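PDB 4B9P: anti-sigma-I factor RsgI2 from Clostridium thermocellum, which probably restrains the sigma factor SigI2 until its extracellular family 3 carbohydrate-binding module, the part described here, binds cellulose or a related polysaccharide. Local coordinates for residues Y12-T17 against Q24-L29; S18-L23 against Y131-D136; V53-Y58 against N113-S118. All blocks are in the same frame, centred on the assembly; numbering follows the deposited sequence. Where two conformers were deposited one is given.

Following the chain from the N terminus, strand 7-13 runs into contact 1, where 12-17 meets 24-29 and closes a short loop between adjacent strands of one five-stranded sheet. Within that loop lies 18-23, which pairs in contact 2 with the distant 131-136, so contacts 1 and 2 cross along the sequence. Contact 3, between 53-58 and 113-118, follows contact 1 in series and falls wholly within the span of contact 2; it ties edge strand 56-63 of the same sheet to helix 114-117. In space Q133 links contacts 1 and 2 through T17 O and I15 O, while Y131 links contacts 2 and 3 by a probable hydrogen bond from its OH to E56 OE2.

Contact 1: Y12-T17 against Q24-L29; sequences YNHIRT and QPRIKL. With ZN (zinc ion), chain C.
R26 and Y12 face each other as an antiparallel hydrogen-bonded pair, joining strands 7-13 and 25-31 in a five-stranded sheet of the CBM3 beta-sandwich. Their backbones exchange two bonds, R26 N to Y12 O (2.8 Å) and Y12 N to R26 O, and the ladder runs past the N13-P25 non-hydrogen-bonded pair to a nearly straight bond from H14 N to Q24 O. The R26 side chain rises on the Y12 side of the sheet, extended from CG to NE. R26 CB lies 3.8 Å from Y12 CE1, and R26 CD comes 3.6 Å from Y12 CZ, so the aliphatic part runs beside the phenol ring, both side chains pointing the same way. NE then passes H14 CB, and CZ settles over H14 CG. The guanidinium lies flat on the imidazole, with planes 5° apart and centres separated by 3.5 Å. At the tip, R26 NH1 donates to Y12 OH (3.2 Å), with Y12 OH 28° out of the guanidinium plane, while R26 NH2 stands over the centre of the H14 ring. That ring is fixed in rotation at its edge: H14 ND1 donates in plane to Q24 OE1 (2.8 Å), whose amide is nearly coplanar with it and whose NE2 bonds E22. The acceptor at ND1 probably enriches the other ring nitrogen, H14 NE2, which binds zinc at 2.0 Å beside two waters.

Contact 2: S18-L23 against Y131-D136; sequences SETKEL and YDQNSD. With CA (calcium ion), chain B; ZN (zinc ion), chain E.
E19 and D132 form a non-hydrogen-bonded pair whose two members each bind a different metal: E19 OE1 reaches zinc at 2.0 Å, and D132 O reaches calcium at 2.4 Å. The backbones approach closely here, with E19 CA only 3.1 Å from Y131 O in a CA-H...O contact. This short two-stranded ribbon and its turn carry part of the experimentally established calcium site of the CBM3 module. T20 and Y131 exchange two backbone bonds; Q133 N gives a nearly straight one to S18 O (2.7 Å, 173°), and Q133 also opens the type I turn Q133-D136. On the face that carries T20 and Y131, T20 CG2 presses on the amide carbon Q133 CD (3.4 Å), whose NE2 bonds T17 O. T20 OG1, anti to the backbone N (chi1 -175°), donates instead to E22 O. The turn brings S135 OG and D136 OD1 to the calcium, a site completed by T49, D51 and water; S135 OG also donates to the anti lone pair of D132 OD1, a bond that probably helps hold S135 OG at the metal. E126 joins E19 at the zinc. L23 crosses Y131 at about a right angle, its CD2 over one ring face, offset toward the rim, in a CH-pi contact. L23 also packs on Y48 of strand 42-48 and, with Y131, on I111 of strand 104-111.

Contact 3: V53-Y58 against N113-S118; sequences VINEIY and NSYALS
N55 and N113 join side by side through their amides, the two planes 80° apart: N55 ND2 donates to N113 OD1 (3.1 Å, 167°), with the acceptor in the plane of the N55 amide. N113 OD1 also takes Y115 N at 3.0 Å, the capping bond that makes N113 the N-cap of 114-117, a weakly bonded helical turn; N55 ND2 and Y115 N reach OD1 from opposite faces of its plane. Next to this, S114 N donates to N55 O (2.8 Å). Beyond the polar cluster, I57 CD1 lies against S114 CB (3.8 Å) and I57 CG1 passes L117 CD2, while V53 CG1 meets N113 CB. N55 adopts a left-handed backbone conformation (phi 57°), and N113 CG stands anti to the backbone N (chi1 -176°). Further out, N55 ND2 is also bonded to Y124 OH, and N113 ND2 to N128 O. E56 OE2, bonded to Y48 OH and Y131 OH, ties the start of strand 56-63 to strands 42-48 and 131-132. Each N-H from S114 to L117 has an acceptor in N55 O, N113 OD1 or N113 O. With so little bonding inside it, the turn probably depends in good part on the N113 cap and on the loop residue N55, just before strand 56-63.

Contact 1: Y12-T17 against Q24-L29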
loop_
_atom_site.group_PDB
_atom_site.type_symbol
_atom_site.label_atom_id
_atom_site.label_comp_id
_atom_site.label_asym_id
_atom_site.label_seq_id
_atom_site.Cartn_x
_atom_site.Cartn_y
_atom_site.Cartn_z
ATOM N N TYR A 12 -4.998 7.727 -0.423
ATOM C CA TYR A 12 -5.847 7.941 -1.562
ATOM C C TYR A 12 -5.185 7.286 -2.765
ATOM O O TYR A 12 -4.004 6.920 -2.724
ATOM C CB TYR A 12 -6.113 9.438 -1.817
ATOM C CG TYR A 12 -4.976 10.256 -2.354
ATOM C CD1 TYR A 12 -3.923 10.649 -1.524
ATOM C CD2 TYR A 12 -4.970 10.707 -3.677
ATOM C CE1 TYR A 12 -2.873 11.444 -2.002
ATOM C CE2 TYR A 12 -3.937 11.495 -4.151
ATOM C CZ TYR A 12 -2.904 11.874 -3.315
ATOM O OH TYR A 12 -1.877 12.665 -3.803
ATOM N N ASN A 13 -5.960 7.147 -3.850
ATOM C CA ASN A 13 -5.426 6.685 -5.118
ATOM C C ASN A 13 -5.162 7.861 -6.020
ATOM O O ASN A 13 -6.032 8.658 -6.296
ATOM C CB ASN A 13 -6.420 5.711 -5.742
ATOM C CG ASN A 13 -6.442 4.413 -5.020
ATOM O OD1 ASN A 13 -7.189 4.218 -4.068
ATOM N ND2 ASN A 13 -5.581 3.500 -5.431
ATOM N N HIS A 14 -3.925 7.960 -6.496
ATOM C CA HIS A 14 -3.540 9.087 -7.328
ATOM C C HIS A 14 -4.027 8.942 -8.758
ATOM O O HIS A 14 -4.134 9.941 -9.469
ATOM C CB HIS A 14 -2.016 9.247 -7.258
ATOM C CG HIS A 14 -1.498 10.483 -7.920
ATOM N ND1 HIS A 14 -0.618 10.445 -8.979
ATOM C CD2 HIS A 14 -1.675 11.794 -7.637
ATOM C CE1 HIS A 14 -0.296 11.678 -9.341
ATOM N NE2 HIS A 14 -0.915 12.515 -8.535
ATOM N N ILE A 15 -4.301 7.711 -9.173
ATOM C CA ILE A 15 -4.984 7.438 -10.423
ATOM C C ILE A 15 -6.273 6.722 -10.086
ATOM O O ILE A 15 -6.229 5.658 -9.429
ATOM C CB ILE A 15 -4.150 6.533 -11.363
ATOM C CG1 ILE A 15 -2.856 7.235 -11.768
ATOM C CG2 ILE A 15 -4.961 6.120 -12.592
ATOM C CD1 ILE A 15 -1.977 6.355 -12.576
ATOM N N ARG A 16 -7.398 7.286 -10.522
ATOM C CA ARG A 16 -8.696 6.738 -10.142
ATOM C C ARG A 16 -9.540 6.258 -11.302
ATOM O O ARG A 16 -10.729 5.980 -11.141
ATOM C CB ARG A 16 -9.465 7.796 -9.341
ATOM C CG ARG A 16 -8.781 8.089 -8.027
ATOM C CD ARG A 16 -9.410 9.168 -7.221
ATOM N NE ARG A 16 -9.414 10.469 -7.854
ATOM C CZ ARG A 16 -8.380 11.315 -7.938
ATOM N NH1 ARG A 16 -7.177 11.040 -7.447
ATOM N NH2 ARG A 16 -8.578 12.492 -8.504
ATOM N N THR A 17 -8.945 6.177 -12.486
ATOM C CA THR A 17 -9.639 5.651 -13.634
ATOM C C THR A 17 -9.977 4.183 -13.413
ATOM O O THR A 17 -9.258 3.454 -12.720
ATOM C CB THR A 17 -8.784 5.795 -14.894
ATOM O OG1 THR A 17 -7.501 5.218 -14.664
ATOM C CG2 THR A 17 -8.566 7.221 -15.208
ATOM N N GLN A 24 -1.627 3.315 -8.075
ATOM C CA GLN A 24 -0.897 4.407 -7.429
ATOM C C GLN A 24 -1.510 4.749 -6.072
ATOM O O GLN A 24 -2.004 5.846 -5.853
ATOM C CB GLN A 24 -0.871 5.640 -8.328
ATOM C CG GLN A 24 0.062 5.445 -9.506
ATOM C CD GLN A 24 0.474 6.767 -10.127
ATOM O OE1 GLN A 24 0.052 7.850 -9.673
ATOM N NE2 GLN A 24 1.278 6.691 -11.167
ATOM N N PRO A 25 -1.447 3.812 -5.120
ATOM C CA PRO A 25 -1.842 4.152 -3.747
ATOM C C PRO A 25 -0.814 5.060 -3.085
ATOM O O PRO A 25 0.415 4.843 -3.212
ATOM C CB PRO A 25 -1.891 2.774 -3.066
ATOM C CG PRO A 25 -0.834 2.008 -3.754
ATOM C CD PRO A 25 -0.853 2.465 -5.195
ATOM N N ARG A 26 -1.309 6.100 -2.422
ATOM C CA ARG A 26 -0.466 6.975 -1.625
ATOM C C ARG A 26 -0.929 6.840 -0.188
ATOM O O ARG A 26 -2.139 6.886 0.062
ATOM C CB ARG A 26 -0.589 8.404 -2.119
ATOM C CG ARG A 26 -0.071 8.501 -3.540
ATOM C CD ARG A 26 0.021 9.881 -4.041
ATOM N NE ARG A 26 0.796 9.882 -5.275
ATOM C CZ ARG A 26 1.235 10.990 -5.849
ATOM N NH1 ARG A 26 0.932 12.168 -5.326
ATOM N NH2 ARG A 26 1.965 10.923 -6.944
ATOM N N ILE A 27 0.015 6.668 0.743
ATOM C CA ILE A 27 -0.320 6.302 2.104
ATOM C C ILE A 27 0.440 7.177 3.082
ATOM O O ILE A 27 1.605 7.499 2.864
ATOM C CB ILE A 27 0.020 4.807 2.296
ATOM C CG1 ILE A 27 -0.905 3.937 1.395
ATOM C CG2 ILE A 27 -0.107 4.384 3.716
ATOM C CD1 ILE A 27 -0.441 2.467 1.211
ATOM N N LYS A 28 -0.227 7.539 4.170
ATOM C CA LYS A 28 0.382 8.295 5.254
ATOM C C LYS A 28 0.054 7.551 6.547
ATOM O O LYS A 28 -1.136 7.396 6.884
ATOM C CB LYS A 28 -0.145 9.722 5.263
ATOM C CG LYS A 28 0.460 10.650 6.258
ATOM C CD LYS A 28 -0.009 12.104 5.992
ATOM C CE LYS A 28 0.423 13.037 7.082
ATOM N NZ LYS A 28 -0.108 14.427 6.949
ATOM N N LEU A 29 1.080 7.062 7.219
ATOM C CA LEU A 29 0.916 6.362 8.480
ATOM C C LEU A 29 1.317 7.287 9.597
ATOM O O LEU A 29 2.459 7.785 9.608
ATOM C CB LEU A 29 1.851 5.169 8.520
ATOM C CG LEU A 29 1.985 4.397 9.823
ATOM C CD1 LEU A 29 0.681 3.703 10.161
ATOM C CD2 LEU A 29 3.155 3.408 9.752
HETATM ZN ZN ZN C . -0.634 14.454 -8.623
HETATM O O HOH W 1 -4.540 3.697 -8.259
HETATM O O HOH W 2 -1.332 14.923 -6.663
HETATM O O HOH W 3 -2.239 14.984 -9.806
#

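Contact 2: S18-L23 against Y131-D136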
loop_
_atom_site.group_PDB
_atom_site.type_symbol
_atom_site.label_atom_id
_atom_site.label_comp_id
_atom_site.label_asym_id
_atom_site.label_seq_id
_atom_site.Cartn_x
_atom_site.Cartn_y
_atom_site.Cartn_z
ATOM N N SER A 18 -11.092 3.745 -13.979
ATOM C CA SER A 18 -11.528 2.368 -13.781
ATOM C C SER A 18 -10.454 1.362 -14.219
ATOM O O SER A 18 -10.218 0.362 -13.541
ATOM C CB SER A 18 -12.813 2.124 -14.563
ATOM O OG SER A 18 -12.656 2.573 -15.895
ATOM N N GLU A 19 -9.822 1.619 -15.363
ATOM C CA GLU A 19 -8.703 0.800 -15.823
ATOM C C GLU A 19 -7.434 1.616 -15.658
ATOM O O GLU A 19 -7.418 2.820 -15.898
ATOM C CB GLU A 19 -8.864 0.444 -17.306
ATOM C CG GLU A 19 -9.880 -0.604 -17.658
ATOM C CD GLU A 19 -9.807 -1.037 -19.155
ATOM O OE1 GLU A 19 -9.214 -0.314 -20.000
ATOM O OE2 GLU A 19 -10.348 -2.115 -19.501
ATOM N N THR A 20 -6.360 0.968 -15.243
ATOM C CA THR A 20 -5.088 1.662 -15.132
ATOM C C THR A 20 -3.952 0.706 -15.482
ATOM O O THR A 20 -4.064 -0.503 -15.193
ATOM C CB THR A 20 -4.904 2.216 -13.701
ATOM O OG1 THR A 20 -3.705 2.981 -13.667
ATOM C CG2 THR A 20 -4.811 1.111 -12.611
ATOM N N LYS A 21 -2.824 1.232 -15.979
ATOM C CA LYS A 21 -1.646 0.370 -16.141
ATOM C C LYS A 21 -0.712 0.478 -14.951
ATOM O O LYS A 21 0.343 -0.161 -14.928
ATOM C CB LYS A 21 -0.915 0.644 -17.440
ATOM C CG LYS A 21 -0.371 2.042 -17.542
ATOM C CD LYS A 21 0.355 2.162 -18.926
ATOM C CE LYS A 21 0.681 3.574 -19.340
ATOM N NZ LYS A 21 1.816 4.127 -18.529
ATOM N N GLU A 22 -1.112 1.240 -13.920
ATOM C CA GLU A 22 -0.380 1.230 -12.662
ATOM C C GLU A 22 -1.274 1.579 -11.516
ATOM O O GLU A 22 -2.051 2.520 -11.581
ATOM C CB GLU A 22 0.865 2.113 -12.630
ATOM C CG GLU A 22 0.902 3.346 -13.402
ATOM C CD GLU A 22 2.267 4.041 -13.275
ATOM O OE1 GLU A 22 2.459 4.693 -12.249
ATOM O OE2 GLU A 22 3.156 3.922 -14.162
ATOM N N LEU A 23 -1.197 0.794 -10.456
ATOM C CA LEU A 23 -1.840 1.172 -9.189
ATOM C C LEU A 23 -0.986 2.240 -8.543
ATOM O O LEU A 23 0.227 2.097 -8.472
ATOM C CB LEU A 23 -1.927 -0.031 -8.259
ATOM C CG LEU A 23 -2.532 -1.303 -8.834
ATOM C CD1 LEU A 23 -2.540 -2.433 -7.789
ATOM C CD2 LEU A 23 -3.927 -1.053 -9.386
ATOM N N TYR A 131 -5.021 -3.133 -15.239
ATOM C CA TYR A 131 -5.834 -3.485 -14.081
ATOM C C TYR A 131 -7.227 -2.914 -14.184
ATOM O O TYR A 131 -7.416 -1.802 -14.709
ATOM C CB TYR A 131 -5.237 -2.872 -12.855
ATOM C CG TYR A 131 -3.923 -3.462 -12.390
ATOM C CD1 TYR A 131 -3.866 -4.733 -11.848
ATOM C CD2 TYR A 131 -2.768 -2.703 -12.427
ATOM C CE1 TYR A 131 -2.662 -5.236 -11.349
ATOM C CE2 TYR A 131 -1.577 -3.176 -11.914
ATOM C CZ TYR A 131 -1.539 -4.428 -11.354
ATOM O OH TYR A 131 -0.341 -4.902 -10.850
ATOM N N ASP A 132 -8.209 -3.614 -13.578
ATOM C CA ASP A 132 -9.513 -3.045 -13.276
ATOM C C ASP A 132 -9.516 -2.672 -11.805
ATOM O O ASP A 132 -9.363 -3.567 -10.951
ATOM C CB ASP A 132 -10.594 -4.085 -13.567
ATOM C CG ASP A 132 -11.937 -3.626 -13.113
ATOM O OD1 ASP A 132 -12.338 -3.865 -11.943
ATOM O OD2 ASP A 132 -12.638 -3.024 -13.945
ATOM N N GLN A 133 -9.706 -1.385 -11.480
ATOM C CA GLN A 133 -9.566 -0.962 -10.074
ATOM C C GLN A 133 -10.827 -1.116 -9.250
ATOM O O GLN A 133 -10.739 -1.214 -8.043
ATOM C CB GLN A 133 -9.092 0.493 -9.978
ATOM C CG GLN A 133 -7.745 0.728 -10.648
ATOM C CD GLN A 133 -7.011 1.909 -10.103
ATOM O OE1 GLN A 133 -6.298 1.763 -9.102
ATOM N NE2 GLN A 133 -7.217 3.090 -10.680
ATOM N N ASN A 134 -12.004 -1.072 -9.855
ATOM C CA ASN A 134 -13.207 -1.126 -9.021
ATOM C C ASN A 134 -13.394 -2.509 -8.397
ATOM O O ASN A 134 -14.140 -2.633 -7.424
ATOM C CB ASN A 134 -14.420 -0.742 -9.858
ATOM C CG ASN A 134 -14.425 0.716 -10.220
ATOM O OD1 ASN A 134 -14.472 1.077 -11.389
ATOM N ND2 ASN A 134 -14.349 1.562 -9.217
ATOM N N SER A 135 -12.660 -3.502 -8.884
ATOM C CA SER A 135 -12.624 -4.852 -8.322
ATOM C C SER A 135 -11.578 -4.985 -7.204
ATOM O O SER A 135 -11.208 -6.105 -6.841
ATOM C CB SER A 135 -12.329 -5.869 -9.445
ATOM O OG SER A 135 -11.152 -5.501 -10.163
ATOM N N ASP A 136 -11.044 -3.860 -6.717
ATOM C CA ASP A 136 -9.965 -3.885 -5.723
ATOM C C ASP A 136 -10.474 -3.393 -4.379
ATOM O O ASP A 136 -10.867 -2.218 -4.259
ATOM C CB ASP A 136 -8.778 -3.017 -6.165
ATOM C CG ASP A 136 -8.186 -3.467 -7.493
ATOM O OD1 ASP A 136 -8.466 -4.617 -7.914
ATOM O OD2 ASP A 136 -7.378 -2.690 -8.041
HETATM CA CA CA B . -8.600 -5.655 -10.096
HETATM ZN ZN ZN E . -9.199 -0.991 -21.909
HETATM O O HOH W 4 -12.790 -0.671 -12.622
HETATM O O HOH W 5 -6.627 -4.157 -10.165
HETATM O O HOH W 6 -11.176 -0.658 -22.138
#

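Contact 3: V53-Y58 against N113-S118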
loop_
_atom_site.group_PDB
_atom_site.type_symbol
_atom_site.label_atom_id
_atom_site.label_comp_id
_atom_site.label_asym_id
_atom_site.label_seq_id
_atom_site.Cartn_x
_atom_site.Cartn_y
_atom_site.Cartn_z
ATOM N N VAL A 53 -3.037 -9.167 -15.056
ATOM C CA VAL A 53 -1.763 -8.495 -15.146
ATOM C C VAL A 53 -0.639 -9.413 -14.702
ATOM O O VAL A 53 -0.794 -10.171 -13.739
ATOM C CB VAL A 53 -1.812 -7.191 -14.283
ATOM C CG1 VAL A 53 -0.451 -6.506 -14.290
ATOM C CG2 VAL A 53 -2.892 -6.259 -14.862
ATOM N N ILE A 54 0.480 -9.376 -15.428
ATOM C CA ILE A 54 1.659 -10.198 -15.131
ATOM C C ILE A 54 2.888 -9.296 -14.923
ATOM O O ILE A 54 2.820 -8.081 -15.157
ATOM C CB ILE A 54 1.892 -11.237 -16.257
ATOM C CG1 ILE A 54 2.178 -10.543 -17.602
ATOM C CG2 ILE A 54 0.731 -12.226 -16.296
ATOM C CD1 ILE A 54 2.665 -11.508 -18.695
ATOM N N ASN A 55 4.019 -9.890 -14.530
ATOM C CA ASN A 55 5.264 -9.152 -14.243
ATOM C C ASN A 55 5.050 -8.087 -13.174
ATOM O O ASN A 55 5.674 -7.016 -13.234
ATOM C CB ASN A 55 5.849 -8.460 -15.478
ATOM C CG ASN A 55 5.986 -9.350 -16.678
ATOM O OD1 ASN A 55 6.385 -10.517 -16.583
ATOM N ND2 ASN A 55 5.727 -8.785 -17.851
ATOM N N GLU A 56 4.181 -8.347 -12.208
ATOM C CA GLU A 56 3.848 -7.276 -11.262
ATOM C C GLU A 56 5.036 -6.972 -10.353
ATOM O O GLU A 56 5.565 -7.869 -9.717
ATOM C CB GLU A 56 2.671 -7.684 -10.424
ATOM C CG GLU A 56 1.381 -7.865 -11.176
ATOM C CD GLU A 56 0.287 -8.169 -10.174
ATOM O OE1 GLU A 56 0.134 -9.367 -9.804
ATOM O OE2 GLU A 56 -0.357 -7.228 -9.640
ATOM N N ILE A 57 5.409 -5.693 -10.261
ATOM C CA ILE A 57 6.483 -5.244 -9.388
ATOM C C ILE A 57 5.982 -4.059 -8.581
ATOM O O ILE A 57 5.007 -3.381 -8.949
ATOM C CB ILE A 57 7.759 -4.860 -10.197
ATOM C CG1 ILE A 57 7.486 -3.665 -11.111
ATOM C CG2 ILE A 57 8.321 -6.088 -10.945
ATOM C CD1 ILE A 57 8.766 -3.020 -11.636
ATOM N N TYR A 58 6.673 -3.804 -7.487
ATOM C CA TYR A 58 6.426 -2.671 -6.630
ATOM C C TYR A 58 7.601 -1.703 -6.749
ATOM O O TYR A 58 8.770 -2.129 -6.723
ATOM C CB TYR A 58 6.376 -3.157 -5.146
ATOM C CG TYR A 58 6.346 -1.999 -4.178
ATOM C CD1 TYR A 58 5.147 -1.402 -3.851
ATOM C CD2 TYR A 58 7.534 -1.445 -3.678
ATOM C CE1 TYR A 58 5.091 -0.293 -2.992
ATOM C CE2 TYR A 58 7.503 -0.359 -2.831
ATOM C CZ TYR A 58 6.292 0.235 -2.528
ATOM O OH TYR A 58 6.264 1.353 -1.743
ATOM N N ASN A 113 2.757 -4.149 -14.088
ATOM C CA ASN A 113 3.630 -4.920 -14.968
ATOM C C ASN A 113 4.933 -4.128 -15.154
ATOM O O ASN A 113 4.889 -2.933 -15.483
ATOM C CB ASN A 113 2.863 -5.073 -16.300
ATOM C CG ASN A 113 3.566 -5.923 -17.338
ATOM O OD1 ASN A 113 4.767 -5.857 -17.507
ATOM N ND2 ASN A 113 2.787 -6.678 -18.089
ATOM N N SER A 114 6.085 -4.775 -14.923
ATOM C CA SER A 114 7.374 -4.101 -15.026
ATOM C C SER A 114 7.536 -3.337 -16.347
ATOM O O SER A 114 8.213 -2.319 -16.386
ATOM C CB SER A 114 8.491 -5.130 -14.807
ATOM O OG SER A 114 8.457 -6.138 -15.826
ATOM N N TYR A 115 6.975 -3.853 -17.429
ATOM C CA TYR A 115 7.093 -3.212 -18.743
ATOM C C TYR A 115 6.216 -1.970 -18.855
ATOM O O TYR A 115 6.484 -1.093 -19.664
ATOM C CB TYR A 115 6.768 -4.199 -19.870
ATOM C CG TYR A 115 7.826 -5.250 -20.084
ATOM C CD1 TYR A 115 7.890 -6.387 -19.257
ATOM C CD2 TYR A 115 8.760 -5.104 -21.106
ATOM C CE1 TYR A 115 8.847 -7.351 -19.462
ATOM C CE2 TYR A 115 9.715 -6.073 -21.294
ATOM C CZ TYR A 115 9.757 -7.197 -20.485
ATOM O OH TYR A 115 10.716 -8.150 -20.695
ATOM N N ALA A 116 5.152 -1.886 -18.083
ATOM C CA ALA A 116 4.312 -0.704 -18.054
ATOM C C ALA A 116 4.887 0.392 -17.196
ATOM O O ALA A 116 4.675 1.558 -17.471
ATOM C CB ALA A 116 2.926 -1.068 -17.567
ATOM N N LEU A 117 5.655 0.023 -16.184
ATOM C CA LEU A 117 6.115 1.018 -15.231
ATOM C C LEU A 117 7.306 1.805 -15.780
ATOM O O LEU A 117 7.693 2.835 -15.243
ATOM C CB LEU A 117 6.412 0.379 -13.885
ATOM C CG LEU A 117 5.188 0.434 -12.945
ATOM C CD1 LEU A 117 3.936 -0.227 -13.520
ATOM C CD2 LEU A 117 5.545 -0.132 -11.579
ATOM N N SER A 118 7.870 1.311 -16.874
ATOM C CA SER A 118 8.967 1.993 -17.520
ATOM C C SER A 118 8.528 3.120 -18.472
ATOM O O SER A 118 9.375 3.848 -19.000
ATOM C CB SER A 118 9.857 0.966 -18.220
ATOM O OG SER A 118 9.178 0.272 -19.244
#